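PDB 2ZDJ: hypothetical protein TTMA177 from Thermus thermophilus phage TMA, which is of unknown function but is a small phage protein with a cystatin-like alpha and beta fold. Local coordinates for residues Y29-F40 against D47-F57. Residues are numbered along the deposited sequence; the frame is centred on the assembly and turned at random.
Sequences YIGSEEEPHALF and DYEEVWGIDSF
Phe40 and Trp52 face each other as a hydrogen-bonded antiparallel pair in the hairpin of strands 38-44 and 47-54, Phe40 N reaching Trp52 O and Trp52 N reaching Phe40 O, both at 2.8 Å. Their side chains leave the same face of the sheet, where Phe10 stacks on the Phe40 ring and meets Trp52 edge-to-face. The indole is fixed by a nearly straight bond (166°) from Trp52 NE1 to Glu50 OE1, which lies in the indole plane and accepts through its anti lone pair; Tyr14 also bonds this oxygen, and Lys42 pairs with OE2.

On the helix-facing side, Val51 CG1, anti to the backbone N (chi1 178°), lies 4.1 Å from Ile30 CD1 and 4.2 Å from Leu39 CD2, joining helix 20-30 to the sheet. Gly53, with no side chain on this face, allows Pro36 CB to sit 3.9 Å from its CA.

The margins are looser and more exposed. At one, Tyr29 OH donates to Asp47 OD1 (2.9 Å) on the syn side, tilted out of the carboxylate plane, while Tyr48 N approaches from the opposite face, on the anti side. At the other, His37 N bonds Ile54 O. Cohesion thus rests on backbone pairing and apolar burial, with neutral donors bonding the Asp47 carboxylate.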
ATOM      1  N   TYR A  29      -0.026  11.556   5.241  1.00 16.51           N
ATOM      2  CA  TYR A  29      -1.411  11.548   5.677  1.00 16.62           C
ATOM      3  C   TYR A  29      -1.567  10.568   6.842  1.00 21.14           C
ATOM      4  O   TYR A  29      -2.099  10.912   7.898  1.00 17.60           O
ATOM      5  CB  TYR A  29      -2.310  11.112   4.520  1.00 18.61           C
ATOM      6  CG  TYR A  29      -3.783  11.056   4.857  1.00 13.94           C
ATOM      7  CD1 TYR A  29      -4.456  12.186   5.331  1.00 21.10           C
ATOM      8  CD2 TYR A  29      -4.506   9.879   4.691  1.00 20.41           C
ATOM      9  CE1 TYR A  29      -5.814  12.144   5.629  1.00 16.30           C
ATOM     10  CE2 TYR A  29      -5.863   9.821   4.986  1.00 20.23           C
ATOM     11  CZ  TYR A  29      -6.514  10.956   5.455  1.00 20.07           C
ATOM     12  OH  TYR A  29      -7.859  10.895   5.741  1.00 24.31           O
ATOM     13  N   ILE A  30      -1.085   9.347   6.653  1.00 21.38           N
ATOM     14  CA  ILE A  30      -1.214   8.341   7.695  1.00 22.50           C
ATOM     15  C   ILE A  30      -0.134   8.426   8.764  1.00 22.73           C
ATOM     16  O   ILE A  30      -0.158   7.678   9.738  1.00 20.63           O
ATOM     17  CB  ILE A  30      -1.240   6.935   7.092  1.00 18.97           C
ATOM     18  CG1 ILE A  30       0.110   6.593   6.477  1.00 14.70           C
ATOM     19  CG2 ILE A  30      -2.339   6.859   6.043  1.00 16.64           C
ATOM     20  CD1 ILE A  30       0.190   5.156   5.972  1.00 17.89           C
ATOM     21  N   GLY A  31       0.812   9.341   8.573  1.00 27.62           N
ATOM     22  CA  GLY A  31       1.867   9.537   9.550  1.00 20.29           C
ATOM     23  C   GLY A  31       2.922   8.459   9.633  1.00 25.52           C
ATOM     24  O   GLY A  31       3.513   8.261  10.690  1.00 23.33           O
ATOM     25  N   SER A  32       3.180   7.774   8.525  1.00 23.28           N
ATOM     26  CA  SER A  32       4.178   6.713   8.510  1.00 23.25           C
ATOM     27  C   SER A  32       5.564   7.207   8.113  1.00 29.72           C
ATOM     28  O   SER A  32       5.696   8.044   7.220  1.00 26.80           O
ATOM     29  CB  SER A  32       3.760   5.619   7.537  1.00 17.23           C
ATOM     30  OG  SER A  32       4.832   4.716   7.332  1.00 24.57           O
ATOM     31  N   GLU A  33       6.592   6.664   8.767  1.00 30.01           N
ATOM     32  CA  GLU A  33       7.980   7.018   8.481  1.00 31.77           C
ATOM     33  C   GLU A  33       8.554   5.974   7.524  1.00 29.27           C
ATOM     34  O   GLU A  33       9.699   6.083   7.091  1.00 28.28           O
ATOM     35  CB  GLU A  33       8.828   7.013   9.760  1.00 39.94           C
ATOM     36  CG  GLU A  33       8.104   7.396  11.046  1.00 59.46           C
ATOM     37  CD  GLU A  33       7.710   8.861  11.104  1.00 69.00           C
ATOM     38  OE1 GLU A  33       6.876   9.287  10.278  1.00 76.90           O
ATOM     39  OE2 GLU A  33       8.234   9.585  11.981  1.00 72.75           O
ATOM     40  N   GLU A  34       7.764   4.947   7.216  1.00 25.19           N
ATOM     41  CA  GLU A  34       8.220   3.889   6.319  1.00 23.67           C
ATOM     42  C   GLU A  34       8.436   4.481   4.935  1.00 25.41           C
ATOM     43  O   GLU A  34       7.829   5.497   4.586  1.00 30.94           O
ATOM     44  CB  GLU A  34       7.193   2.753   6.253  1.00 22.07           C
ATOM     45  CG  GLU A  34       6.895   2.064   7.596  1.00 25.61           C
ATOM     46  CD  GLU A  34       8.137   1.472   8.245  1.00 35.73           C
ATOM     47  OE1 GLU A  34       8.967   0.890   7.512  1.00 35.32           O
ATOM     48  OE2 GLU A  34       8.277   1.577   9.487  1.00 33.88           O
ATOM     49  N   GLU A  35       9.281   3.846   4.136  1.00 23.00           N
ATOM     50  CA  GLU A  35       9.562   4.380   2.816  1.00 23.64           C
ATOM     51  C   GLU A  35       9.343   3.407   1.668  1.00 20.98           C
ATOM     52  O   GLU A  35      10.237   3.152   0.865  1.00 24.84           O
ATOM     53  CB  GLU A  35      10.995   4.922   2.790  1.00 28.96           C
ATOM     54  CG  GLU A  35      11.250   5.950   3.882  1.00 34.86           C
ATOM     55  CD  GLU A  35      12.624   6.582   3.799  1.00 40.40           C
ATOM     56  OE1 GLU A  35      13.624   5.835   3.760  1.00 47.24           O
ATOM     57  OE2 GLU A  35      12.703   7.830   3.780  1.00 46.49           O
ATOM     58  N   PRO A  36       8.129   2.864   1.557  1.00 21.04           N
ATOM     59  CA  PRO A  36       7.875   1.926   0.461  1.00 22.22           C
ATOM     60  C   PRO A  36       7.955   2.665  -0.882  1.00 24.08           C
ATOM     61  O   PRO A  36       7.965   3.895  -0.917  1.00 26.57           O
ATOM     62  CB  PRO A  36       6.475   1.423   0.773  1.00 17.76           C
ATOM     63  CG  PRO A  36       5.817   2.664   1.340  1.00 19.38           C
ATOM     64  CD  PRO A  36       6.888   3.188   2.282  1.00 17.60           C
ATOM     65  N   HIS A  37       8.025   1.924  -1.981  1.00 21.06           N
ATOM     66  CA  HIS A  37       8.099   2.553  -3.295  1.00 26.76           C
ATOM     67  C   HIS A  37       6.823   2.345  -4.101  1.00 25.35           C
ATOM     68  O   HIS A  37       6.729   2.750  -5.251  1.00 32.60           O
ATOM     69  CB  HIS A  37       9.304   2.021  -4.079  1.00 40.46           C
ATOM     70  CG  HIS A  37      10.624   2.424  -3.500  1.00 44.25           C
ATOM     71  ND1 HIS A  37      10.928   3.731  -3.182  1.00 52.51           N
ATOM     72  CD2 HIS A  37      11.726   1.697  -3.195  1.00 47.01           C
ATOM     73  CE1 HIS A  37      12.159   3.791  -2.706  1.00 50.10           C
ATOM     74  NE2 HIS A  37      12.665   2.572  -2.704  1.00 44.91           N
ATOM     75  N   ALA A  38       5.837   1.711  -3.482  1.00 25.19           N
ATOM     76  CA  ALA A  38       4.553   1.468  -4.118  1.00 28.20           C
ATOM     77  C   ALA A  38       3.596   1.072  -3.013  1.00 28.06           C
ATOM     78  O   ALA A  38       3.992   0.445  -2.021  1.00 26.41           O
ATOM     79  CB  ALA A  38       4.657   0.359  -5.144  1.00 26.29           C
ATOM     80  N   LEU A  39       2.342   1.450  -3.180  1.00 24.81           N
ATOM     81  CA  LEU A  39       1.331   1.148  -2.184  1.00 17.66           C
ATOM     82  C   LEU A  39       0.154   0.423  -2.795  1.00 21.17           C
ATOM     83  O   LEU A  39      -0.083   0.495  -3.998  1.00 18.85           O
ATOM     84  CB  LEU A  39       0.829   2.442  -1.551  1.00 21.81           C
ATOM     85  CG  LEU A  39       1.855   3.357  -0.876  1.00 22.43           C
ATOM     86  CD1 LEU A  39       1.196   4.662  -0.493  1.00 18.88           C
ATOM     87  CD2 LEU A  39       2.429   2.662   0.363  1.00 18.75           C
ATOM     88  N   PHE A  40      -0.554  -0.312  -1.949  1.00 18.98           N
ATOM     89  CA  PHE A  40      -1.765  -1.004  -2.332  1.00 19.69           C
ATOM     90  C   PHE A  40      -2.720  -0.378  -1.331  1.00 20.90           C
ATOM     91  O   PHE A  40      -2.515  -0.469  -0.111  1.00 16.92           O
ATOM     92  CB  PHE A  40      -1.638  -2.511  -2.111  1.00 22.78           C
ATOM     93  CG  PHE A  40      -0.990  -3.241  -3.259  1.00 22.69           C
ATOM     94  CD1 PHE A  40      -1.724  -3.564  -4.392  1.00 19.92           C
ATOM     95  CD2 PHE A  40       0.349  -3.611  -3.201  1.00 31.02           C
ATOM     96  CE1 PHE A  40      -1.135  -4.252  -5.458  1.00 25.20           C
ATOM     97  CE2 PHE A  40       0.954  -4.299  -4.264  1.00 29.69           C
ATOM     98  CZ  PHE A  40       0.209  -4.620  -5.390  1.00 28.49           C
ATOM     99  N   ASP A  47     -12.440   7.622   2.260  1.00 26.05           N
ATOM    100  CA  ASP A  47     -11.184   7.694   3.006  1.00 27.44           C
ATOM    101  C   ASP A  47     -10.352   6.464   2.642  1.00 24.87           C
ATOM    102  O   ASP A  47     -10.817   5.592   1.906  1.00 28.66           O
ATOM    103  CB  ASP A  47     -11.471   7.717   4.513  1.00 25.14           C
ATOM    104  CG  ASP A  47     -10.354   8.365   5.322  1.00 33.26           C
ATOM    105  OD1 ASP A  47      -9.217   8.481   4.818  1.00 28.83           O
ATOM    106  OD2 ASP A  47     -10.614   8.755   6.481  1.00 36.12           O
ATOM    107  N   TYR A  48      -9.118   6.400   3.130  1.00 27.87           N
ATOM    108  CA  TYR A  48      -8.255   5.251   2.860  1.00 26.41           C
ATOM    109  C   TYR A  48      -8.493   4.270   3.997  1.00 20.50           C
ATOM    110  O   TYR A  48      -8.099   4.525   5.128  1.00 33.27           O
ATOM    111  CB  TYR A  48      -6.786   5.686   2.823  1.00 27.41           C
ATOM    112  CG  TYR A  48      -6.432   6.486   1.595  1.00 26.34           C
ATOM    113  CD1 TYR A  48      -5.997   5.851   0.435  1.00 26.51           C
ATOM    114  CD2 TYR A  48      -6.574   7.875   1.576  1.00 26.05           C
ATOM    115  CE1 TYR A  48      -5.716   6.572  -0.718  1.00 25.27           C
ATOM    116  CE2 TYR A  48      -6.295   8.611   0.429  1.00 19.99           C
ATOM    117  CZ  TYR A  48      -5.869   7.955  -0.719  1.00 32.12           C
ATOM    118  OH  TYR A  48      -5.622   8.666  -1.881  1.00 22.35           O
ATOM    119  N   GLU A  49      -9.157   3.159   3.705  1.00 22.89           N
ATOM    120  CA  GLU A  49      -9.458   2.160   4.724  1.00 18.91           C
ATOM    121  C   GLU A  49      -8.235   1.312   5.060  1.00 15.57           C
ATOM    122  O   GLU A  49      -8.052   0.878   6.199  1.00 16.45           O
ATOM    123  CB  GLU A  49     -10.593   1.260   4.247  1.00 24.13           C
ATOM    124  CG  GLU A  49     -11.119   0.313   5.310  1.00 33.01           C
ATOM    125  CD  GLU A  49     -11.758   1.047   6.472  1.00 36.93           C
ATOM    126  OE1 GLU A  49     -12.608   1.934   6.223  1.00 33.90           O
ATOM    127  OE2 GLU A  49     -11.411   0.730   7.632  1.00 44.32           O
ATOM    128  N   GLU A  50      -7.405   1.061   4.055  1.00  8.58           N
ATOM    129  CA  GLU A  50      -6.193   0.288   4.254  1.00 14.14           C
ATOM    130  C   GLU A  50      -5.080   0.841   3.381  1.00 16.55           C
ATOM    131  O   GLU A  50      -5.325   1.382   2.296  1.00 18.22           O
ATOM    132  CB  GLU A  50      -6.417  -1.197   3.904  1.00 14.12           C
ATOM    133  CG  GLU A  50      -7.210  -1.998   4.929  1.00 19.94           C
ATOM    134  CD  GLU A  50      -7.477  -3.446   4.488  1.00 27.47           C
ATOM    135  OE1 GLU A  50      -6.557  -4.116   3.967  1.00 25.61           O
ATOM    136  OE2 GLU A  50      -8.610  -3.917   4.677  1.00 26.12           O
ATOM    137  N   VAL A  51      -3.855   0.723   3.873  1.00 14.10           N
ATOM    138  CA  VAL A  51      -2.689   1.147   3.118  1.00 15.45           C
ATOM    139  C   VAL A  51      -1.577   0.130   3.378  1.00 14.21           C
ATOM    140  O   VAL A  51      -1.207  -0.134   4.520  1.00 16.17           O
ATOM    141  CB  VAL A  51      -2.218   2.572   3.523  1.00 15.11           C
ATOM    142  CG1 VAL A  51      -0.973   2.950   2.748  1.00 13.35           C
ATOM    143  CG2 VAL A  51      -3.322   3.585   3.236  1.00 17.42           C
ATOM    144  N   TRP A  52      -1.066  -0.461   2.309  1.00 18.68           N
ATOM    145  CA  TRP A  52       0.008  -1.441   2.427  1.00 18.17           C
ATOM    146  C   TRP A  52       1.158  -1.035   1.529  1.00 19.49           C
ATOM    147  O   TRP A  52       0.947  -0.464   0.461  1.00 22.44           O
ATOM    148  CB  TRP A  52      -0.451  -2.814   1.950  1.00 14.66           C
ATOM    149  CG  TRP A  52      -1.582  -3.414   2.675  1.00 12.85           C
ATOM    150  CD1 TRP A  52      -2.894  -3.044   2.608  1.00 16.12           C
ATOM    151  CD2 TRP A  52      -1.533  -4.581   3.500  1.00 17.00           C
ATOM    152  NE1 TRP A  52      -3.669  -3.916   3.336  1.00 13.49           N
ATOM    153  CE2 TRP A  52      -2.857  -4.870   3.895  1.00 20.98           C
ATOM    154  CE3 TRP A  52      -0.495  -5.417   3.941  1.00 22.45           C
ATOM    155  CZ2 TRP A  52      -3.175  -5.964   4.713  1.00 25.65           C
ATOM    156  CZ3 TRP A  52      -0.809  -6.507   4.754  1.00 23.58           C
ATOM    157  CH2 TRP A  52      -2.142  -6.770   5.130  1.00 25.94           C
ATOM    158  N   GLY A  53       2.380  -1.357   1.931  1.00 21.37           N
ATOM    159  CA  GLY A  53       3.499  -1.018   1.077  1.00 16.39           C
ATOM    160  C   GLY A  53       4.401  -2.187   0.746  1.00 14.65           C
ATOM    161  O   GLY A  53       4.423  -3.198   1.450  1.00 19.15           O
ATOM    162  N   ILE A  54       5.110  -2.060  -0.368  1.00 20.45           N
ATOM    163  CA  ILE A  54       6.077  -3.056  -0.780  1.00 23.16           C
ATOM    164  C   ILE A  54       7.313  -2.224  -1.051  1.00 26.59           C
ATOM    165  O   ILE A  54       7.215  -1.076  -1.500  1.00 23.64           O
ATOM    166  CB  ILE A  54       5.658  -3.872  -2.054  1.00 26.10           C
ATOM    167  CG1 ILE A  54       5.544  -2.979  -3.288  1.00 25.47           C
ATOM    168  CG2 ILE A  54       4.355  -4.604  -1.791  1.00 26.80           C
ATOM    169  CD1 ILE A  54       4.271  -2.220  -3.379  1.00 37.40           C
ATOM    170  N   ASP A  55       8.478  -2.781  -0.757  1.00 30.01           N
ATOM    171  CA  ASP A  55       9.722  -2.049  -0.944  1.00 33.74           C
ATOM    172  C   ASP A  55      10.171  -1.923  -2.396  1.00 36.99           C
ATOM    173  O   ASP A  55      11.139  -1.223  -2.698  1.00 44.79           O
ATOM    174  CB  ASP A  55      10.799  -2.683  -0.066  1.00 34.75           C
ATOM    175  CG  ASP A  55      10.504  -2.492   1.419  1.00 40.16           C
ATOM    176  OD1 ASP A  55      10.858  -3.370   2.237  1.00 46.43           O
ATOM    177  OD2 ASP A  55       9.915  -1.445   1.768  1.00 37.20           O
ATOM    178  N   SER A  56       9.452  -2.578  -3.298  1.00 34.23           N
ATOM    179  CA  SER A  56       9.766  -2.516  -4.722  1.00 33.22           C
ATOM    180  C   SER A  56       8.786  -1.588  -5.464  1.00 32.92           C
ATOM    181  O   SER A  56       7.620  -1.470  -5.083  1.00 31.57           O
ATOM    182  CB  SER A  56       9.700  -3.924  -5.327  1.00 29.68           C
ATOM    183  OG  SER A  56       9.760  -3.886  -6.744  1.00 35.26           O
ATOM    184  N   PHE A  57       9.262  -0.931  -6.519  1.00 33.11           N
ATOM    185  CA  PHE A  57       8.410  -0.044  -7.311  1.00 33.31           C
ATOM    186  C   PHE A  57       7.503  -0.898  -8.188  1.00 35.17           C
ATOM    187  O   PHE A  57       6.346  -0.552  -8.438  1.00 31.18           O
ATOM    188  CB  PHE A  57       9.251   0.863  -8.207  1.00 39.19           C
ATOM    189  CG  PHE A  57       8.441   1.849  -8.993  1.00 39.80           C
ATOM    190  CD1 PHE A  57       7.900   2.974  -8.376  1.00 43.15           C
ATOM    191  CD2 PHE A  57       8.199   1.645 -10.345  1.00 38.64           C
ATOM    192  CE1 PHE A  57       7.125   3.886  -9.100  1.00 46.94           C
ATOM    193  CE2 PHE A  57       7.426   2.549 -11.076  1.00 43.98           C
ATOM    194  CZ  PHE A  57       6.889   3.672 -10.451  1.00 42.08           C
TER